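PDB 6BWC: polysaccharide biosynthesis protein CapD from Bacillus thuringiensis HD-771, which probably dehydrates UDP-N-acetylglucosamine with a bound NADP cofactor, as an early step in the biosynthesis of CMP-pseudaminic acid for flagellin glycosylation. Local coordinates for residues A116-N130 / S159-N171. The protein carries 2 engineered substitutions. Numbering follows the deposited sequence.
Engineered in segment 116-130: Asn-130 (natural residue Asp). With UD1 (uridine-diphosphate-N-acetylglucosamine), chain O.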
loop_
_atom_site.group_PDB
_atom_site.type_symbol
_atom_site.label_atom_id
_atom_site.label_comp_id
_atom_site.label_asym_id
_atom_site.label_seq_id
_atom_site.Cartn_x
_atom_site.Cartn_y
_atom_site.Cartn_z
ATOM N N ALA C 116 4.185 -1.051 -19.188
ATOM C CA ALA C 116 4.431 -1.165 -20.616
ATOM C C ALA C 116 4.024 -2.540 -21.145
ATOM O O ALA C 116 3.424 -2.643 -22.236
ATOM C CB ALA C 116 5.894 -0.888 -20.896
ATOM N N ILE C 117 4.330 -3.583 -20.365
ATOM C CA ILE C 117 3.837 -4.937 -20.663
ATOM C C ILE C 117 2.321 -4.975 -20.615
ATOM O O ILE C 117 1.708 -5.511 -21.519
ATOM C CB ILE C 117 4.424 -5.994 -19.703
ATOM C CG1 ILE C 117 5.918 -6.171 -19.996
ATOM C CG2 ILE C 117 3.691 -7.333 -19.825
ATOM C CD1 ILE C 117 6.700 -6.762 -18.854
ATOM N N ALA C 118 1.730 -4.387 -19.574
ATOM C CA ALA C 118 0.272 -4.422 -19.373
ATOM C C ALA C 118 -0.512 -3.725 -20.492
ATOM O O ALA C 118 -1.569 -4.209 -20.867
ATOM C CB ALA C 118 -0.110 -3.846 -18.010
ATOM N N GLN C 119 0.012 -2.615 -21.025
ATOM C CA GLN C 119 -0.645 -1.870 -22.124
ATOM C C GLN C 119 -0.236 -2.299 -23.548
ATOM O O GLN C 119 -0.670 -1.684 -24.547
ATOM C CB GLN C 119 -0.428 -0.362 -21.945
ATOM C CG GLN C 119 -1.141 0.190 -20.726
ATOM C CD GLN C 119 -2.605 0.498 -20.980
ATOM O OE1 GLN C 119 -3.219 -0.044 -21.903
ATOM N NE2 GLN C 119 -3.167 1.409 -20.179
ATOM N N LYS C 120 0.582 -3.351 -23.637
ATOM C CA LYS C 120 1.009 -3.927 -24.911
ATOM C C LYS C 120 1.683 -2.883 -25.808
ATOM O O LYS C 120 1.397 -2.782 -27.002
ATOM C CB LYS C 120 -0.176 -4.585 -25.599
ATOM C CG LYS C 120 -0.962 -5.462 -24.647
ATOM C CD LYS C 120 -1.965 -6.357 -25.365
ATOM C CE LYS C 120 -2.298 -7.595 -24.537
ATOM N NZ LYS C 120 -2.411 -8.807 -25.392
ATOM N N VAL C 121 2.559 -2.102 -25.173
ATOM C CA VAL C 121 3.455 -1.156 -25.827
ATOM C C VAL C 121 4.387 -1.929 -26.777
ATOM O O VAL C 121 4.684 -3.100 -26.541
ATOM C CB VAL C 121 4.250 -0.391 -24.735
ATOM C CG1 VAL C 121 5.505 0.287 -25.263
ATOM C CG2 VAL C 121 3.345 0.614 -24.039
ATOM N N LYS C 122 4.846 -1.281 -27.843
ATOM C CA LYS C 122 5.772 -1.923 -28.779
ATOM C C LYS C 122 7.219 -1.973 -28.254
ATOM O O LYS C 122 7.812 -3.057 -28.199
ATOM C CB LYS C 122 5.698 -1.276 -30.163
ATOM C CG LYS C 122 4.298 -1.343 -30.749
ATOM C CD LYS C 122 4.294 -1.377 -32.269
ATOM C CE LYS C 122 2.880 -1.489 -32.823
ATOM N NZ LYS C 122 2.107 -0.211 -32.687
ATOM N N LYS C 123 7.773 -0.814 -27.884
ATOM C CA LYS C 123 9.151 -0.710 -27.395
ATOM C C LYS C 123 9.304 0.341 -26.315
ATOM O O LYS C 123 8.548 1.308 -26.253
ATOM C CB LYS C 123 10.119 -0.329 -28.515
ATOM C CG LYS C 123 10.084 -1.211 -29.755
ATOM C CD LYS C 123 11.205 -0.796 -30.707
ATOM C CE LYS C 123 11.354 -1.659 -31.963
ATOM N NZ LYS C 123 12.706 -1.425 -32.562
ATOM N N VAL C 124 10.340 0.132 -25.504
ATOM C CA VAL C 124 10.765 1.041 -24.453
ATOM C C VAL C 124 12.265 1.221 -24.553
ATOM O O VAL C 124 12.998 0.241 -24.718
ATOM C CB VAL C 124 10.508 0.444 -23.072
ATOM C CG1 VAL C 124 10.886 1.439 -21.973
ATOM C CG2 VAL C 124 9.060 -0.001 -22.974
ATOM N N VAL C 125 12.713 2.470 -24.437
ATOM C CA VAL C 125 14.134 2.804 -24.354
ATOM C C VAL C 125 14.401 3.419 -22.998
ATOM O O VAL C 125 13.873 4.480 -22.693
ATOM C CB VAL C 125 14.548 3.779 -25.461
ATOM C CG1 VAL C 125 15.962 4.301 -25.229
ATOM C CG2 VAL C 125 14.443 3.079 -26.814
ATOM N N PHE C 126 15.191 2.727 -22.187
ATOM C CA PHE C 126 15.675 3.271 -20.932
ATOM C C PHE C 126 16.956 4.067 -21.202
ATOM O O PHE C 126 17.799 3.702 -22.051
ATOM C CB PHE C 126 15.938 2.162 -19.906
ATOM C CG PHE C 126 16.511 2.664 -18.603
ATOM C CD1 PHE C 126 15.825 3.609 -17.851
ATOM C CD2 PHE C 126 17.723 2.184 -18.118
ATOM C CE1 PHE C 126 16.335 4.088 -16.655
ATOM C CE2 PHE C 126 18.247 2.655 -16.924
ATOM C CZ PHE C 126 17.554 3.617 -16.198
ATOM N N THR C 127 17.102 5.139 -20.445
ATOM C CA THR C 127 18.182 6.067 -20.609
ATOM C C THR C 127 19.060 5.935 -19.366
ATOM O O THR C 127 18.756 6.504 -18.304
ATOM C CB THR C 127 17.566 7.452 -20.830
ATOM O OG1 THR C 127 17.368 7.633 -22.234
ATOM C CG2 THR C 127 18.410 8.525 -20.345
ATOM N N SER C 128 20.133 5.143 -19.501
ATOM C CA SER C 128 21.116 4.913 -18.413
ATOM C C SER C 128 22.246 5.897 -18.561
ATOM O O SER C 128 22.274 6.662 -19.528
ATOM C CB SER C 128 21.694 3.489 -18.451
ATOM O OG SER C 128 22.525 3.242 -17.330
ATOM N N SER C 129 23.164 5.862 -17.591
ATOM C CA SER C 129 24.439 6.590 -17.636
ATOM C C SER C 129 25.632 5.637 -17.717
ATOM O O SER C 129 25.527 4.463 -17.369
ATOM C CB SER C 129 24.590 7.432 -16.380
ATOM O OG SER C 129 25.920 7.903 -16.254
ATOM N N ASN C 130 26.783 6.161 -18.138
ATOM C CA ASN C 130 28.018 5.404 -18.062
ATOM C C ASN C 130 28.516 5.306 -16.598
ATOM O O ASN C 130 29.514 4.647 -16.298
ATOM C CB ASN C 130 29.055 5.848 -19.151
ATOM C CG ASN C 130 29.625 7.289 -19.000
ATOM O OD1 ASN C 130 29.976 7.914 -20.007
ATOM N ND2 ASN C 130 29.770 7.791 -17.782
ATOM N N SER C 159 5.321 -13.943 -23.417
ATOM C CA SER C 159 4.635 -13.866 -24.673
ATOM C C SER C 159 4.315 -12.436 -25.038
ATOM O O SER C 159 3.605 -12.204 -26.014
ATOM C CB SER C 159 3.361 -14.687 -24.579
ATOM O OG SER C 159 3.103 -15.264 -25.841
ATOM N N SER C 160 4.835 -11.485 -24.255
ATOM C CA SER C 160 4.685 -10.058 -24.516
ATOM C C SER C 160 5.517 -9.769 -25.779
ATOM O O SER C 160 6.625 -10.323 -25.945
ATOM C CB SER C 160 5.145 -9.234 -23.286
ATOM O OG SER C 160 5.337 -7.858 -23.550
ATOM N N GLU C 161 4.952 -8.969 -26.687
ATOM C CA GLU C 161 5.685 -8.472 -27.835
ATOM C C GLU C 161 6.517 -7.252 -27.471
ATOM O O GLU C 161 7.348 -6.845 -28.276
ATOM C CB GLU C 161 4.730 -8.101 -28.985
ATOM C CG GLU C 161 3.787 -9.201 -29.456
ATOM C CD GLU C 161 4.480 -10.512 -29.877
ATOM O OE1 GLU C 161 3.753 -11.528 -29.978
ATOM O OE2 GLU C 161 5.719 -10.572 -30.116
ATOM N N THR C 162 6.282 -6.665 -26.287
ATOM C CA THR C 162 6.982 -5.448 -25.830
ATOM C C THR C 162 8.496 -5.626 -25.736
ATOM O O THR C 162 8.968 -6.514 -25.083
ATOM C CB THR C 162 6.481 -4.962 -24.447
ATOM O OG1 THR C 162 5.099 -4.633 -24.532
ATOM C CG2 THR C 162 7.225 -3.714 -23.989
ATOM N N THR C 163 9.238 -4.721 -26.341
ATOM C CA THR C 163 10.682 -4.810 -26.430
ATOM C C THR C 163 11.323 -3.867 -25.394
ATOM O O THR C 163 10.769 -2.812 -25.128
ATOM C CB THR C 163 11.076 -4.500 -27.883
ATOM O OG1 THR C 163 11.628 -5.682 -28.457
ATOM C CG2 THR C 163 12.075 -3.322 -28.011
ATOM N N PHE C 164 12.467 -4.223 -24.814
ATOM C CA PHE C 164 13.163 -3.307 -23.896
ATOM C C PHE C 164 14.629 -3.112 -24.260
ATOM O O PHE C 164 15.319 -4.066 -24.590
ATOM C CB PHE C 164 13.076 -3.824 -22.476
ATOM C CG PHE C 164 11.669 -4.000 -21.978
ATOM C CD1 PHE C 164 10.990 -2.934 -21.403
ATOM C CD2 PHE C 164 11.030 -5.243 -22.078
ATOM C CE1 PHE C 164 9.692 -3.098 -20.936
ATOM C CE2 PHE C 164 9.744 -5.420 -21.618
ATOM C CZ PHE C 164 9.074 -4.350 -21.042
ATOM N N THR C 165 15.110 -1.874 -24.204
ATOM C CA THR C 165 16.479 -1.566 -24.588
ATOM C C THR C 165 17.026 -0.440 -23.743
ATOM O O THR C 165 16.294 0.473 -23.371
ATOM C CB THR C 165 16.566 -1.078 -26.049
ATOM O OG1 THR C 165 15.571 -1.723 -26.852
ATOM C CG2 THR C 165 17.927 -1.354 -26.615
ATOM N N SER C 166 18.331 -0.479 -23.500
ATOM C CA SER C 166 19.022 0.600 -22.830
ATOM C C SER C 166 19.975 1.339 -23.776
ATOM O O SER C 166 20.615 0.762 -24.644
ATOM C CB SER C 166 19.775 0.048 -21.628
ATOM O OG SER C 166 18.865 -0.222 -20.582
ATOM N N VAL C 167 20.045 2.641 -23.591
ATOM C CA VAL C 167 21.010 3.506 -24.248
ATOM C C VAL C 167 21.947 3.873 -23.089
ATOM O O VAL C 167 21.658 3.468 -21.966
ATOM C CB VAL C 167 20.219 4.650 -24.918
ATOM C CG1 VAL C 167 20.743 6.018 -24.591
ATOM C CG2 VAL C 167 20.163 4.427 -26.409
ATOM N N ARG C 168 23.074 4.557 -23.305
ATOM C CA ARG C 168 23.999 4.834 -22.183
ATOM C C ARG C 168 24.853 6.056 -22.462
ATOM O O ARG C 168 25.736 6.047 -23.319
ATOM C CB ARG C 168 24.865 3.596 -21.900
ATOM C CG ARG C 168 25.423 3.438 -20.482
ATOM C CD ARG C 168 26.454 2.292 -20.435
ATOM N NE ARG C 168 25.941 0.990 -19.964
ATOM C CZ ARG C 168 26.643 -0.155 -19.913
ATOM N NH1 ARG C 168 27.904 -0.221 -20.319
ATOM N NH2 ARG C 168 26.092 -1.261 -19.445
ATOM N N PHE C 169 24.573 7.113 -21.717
ATOM C CA PHE C 169 25.099 8.454 -22.003
ATOM C C PHE C 169 26.378 8.763 -21.221
ATOM O O PHE C 169 26.650 8.173 -20.159
ATOM C CB PHE C 169 24.081 9.555 -21.593
ATOM C CG PHE C 169 22.748 9.538 -22.316
ATOM C CD1 PHE C 169 21.628 10.054 -21.676
ATOM C CD2 PHE C 169 22.599 9.058 -23.609
ATOM C CE1 PHE C 169 20.390 10.091 -22.301
ATOM C CE2 PHE C 169 21.361 9.094 -24.240
ATOM C CZ PHE C 169 20.251 9.604 -23.580
ATOM N N GLY C 170 27.119 9.744 -21.726
ATOM C CA GLY C 170 28.072 10.490 -20.907
ATOM C C GLY C 170 27.614 11.918 -20.775
ATOM O O GLY C 170 26.553 12.272 -21.252
ATOM N N ASN C 171 28.429 12.744 -20.139
ATOM C CA ASN C 171 27.979 14.058 -19.709
ATOM C C ASN C 171 27.382 14.808 -20.861
ATOM O O ASN C 171 28.070 15.083 -21.813
ATOM C CB ASN C 171 29.121 14.876 -19.098
ATOM C CG ASN C 171 29.657 14.249 -17.837
ATOM O OD1 ASN C 171 29.998 13.063 -17.827
ATOM N ND2 ASN C 171 29.726 15.023 -16.771
HETATM C "C1'" UD1 O . 26.628 13.917 -15.258
HETATM C "C2'" UD1 O . 25.200 13.473 -14.986
HETATM C "C3'" UD1 O . 25.144 12.025 -14.503
HETATM C "C4'" UD1 O . 25.955 11.091 -15.397
HETATM C "C5'" UD1 O . 27.302 11.699 -15.834
HETATM C "C6'" UD1 O . 27.891 10.884 -16.992
HETATM C "C7'" UD1 O . 24.018 15.517 -14.290
HETATM C "C8'" UD1 O . 23.658 16.394 -13.107
HETATM N "N2'" UD1 O . 24.577 14.337 -14.001
HETATM O "O1'" UD1 O . 27.410 13.764 -14.084
HETATM O "O3'" UD1 O . 23.763 11.613 -14.443
HETATM O "O4'" UD1 O . 26.197 9.859 -14.742
HETATM O "O5'" UD1 O . 27.181 13.081 -16.233
HETATM O "O6'" UD1 O . 29.313 10.771 -16.890
HETATM O "O7'" UD1 O . 23.845 15.927 -15.436
HETATM N N1 UD1 O . 32.316 19.970 -10.923
HETATM C C2 UD1 O . 33.036 21.088 -10.405
HETATM N N3 UD1 O . 32.397 22.002 -9.657
HETATM C C4 UD1 O . 31.083 21.893 -9.376
HETATM C C5 UD1 O . 30.351 20.842 -9.868
HETATM C C6 UD1 O . 30.984 19.894 -10.658
HETATM O O2 UD1 O . 34.254 21.234 -10.614
HETATM O O4 UD1 O . 30.496 22.745 -8.691
HETATM C C1B UD1 O . 32.988 18.929 -11.731
HETATM C C2B UD1 O . 32.679 17.485 -11.331
HETATM O "O2'" UD1 O . 33.554 17.006 -10.318
HETATM C C3B UD1 O . 32.778 16.713 -12.631
HETATM C C4B UD1 O . 32.369 17.752 -13.653
HETATM O O4B UD1 O . 32.520 19.038 -13.052
HETATM O O3B UD1 O . 34.094 16.262 -12.968
HETATM C C5B UD1 O . 30.937 17.593 -14.137
HETATM O O5B UD1 O . 29.948 17.749 -13.108
HETATM P PA UD1 O . 28.427 17.682 -13.620
HETATM O O1A UD1 O . 27.438 18.155 -12.582
HETATM O O2A UD1 O . 28.290 18.279 -15.024
HETATM O O3A UD1 O . 28.166 16.150 -14.058
HETATM P PB UD1 O . 28.658 14.691 -13.556
HETATM O O1B UD1 O . 28.574 14.614 -12.045
HETATM O O2B UD1 O . 29.946 14.193 -14.200
#
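The carbonyl oxygen of Thr-165 is gripped twice by strand 123-129, accepting the backbone N of Phe-126 at 2.8 Å and a weaker CA-H contact from Val-125. The pair is the parallel core of a beta-alpha-beta unit in the Rossmann fold, with helix 138-156 making the crossover between strands 123-129 and 163-169. Backbone bonds alternate from Thr-163 N on Lys-122 O to Asn-130 N on Phe-169 O, weakening at Ser-128 N, while the strand axes are turned 34° against each other.

At the entrance, Thr-162 places OG1 beside its own backbone N (chi1 -62°) and donates it to Val-121 O at 2.6 Å, tying the turn after helix 98-118 to the start of the neighbouring strand. The Phe-164 ring lies alongside Val-124, with CE1 3.8 Å from CG2 of the valine, and meets Ile-117 CG1 at its edge; Ala-153 of helix 138-156 also touches it. Further along the same face, Ser-166 OG sits in the plane of the Phe-126 ring, 3.6 Å from CD2. Arg-168 lays its CG near Ser-129 O, and its guanidinium makes salt bridges to Glu-147 and Glu-280. On the opposite face, Val-125 and Val-167 pack against helix 207-220.

The C-terminal ends of both strands open onto the NADP and sugar-nucleotide sites. Ser-129 OG reaches O4' of the bound sugar nucleotide, whose O6' receives a weak bond from ND2 of the engineered Asn-130 at 3.1 Å and donates to Asn-171 OD1 at 2.6 Å; Asn-171 ND2 holds the phosphate oxygen O2B at 2.7 Å.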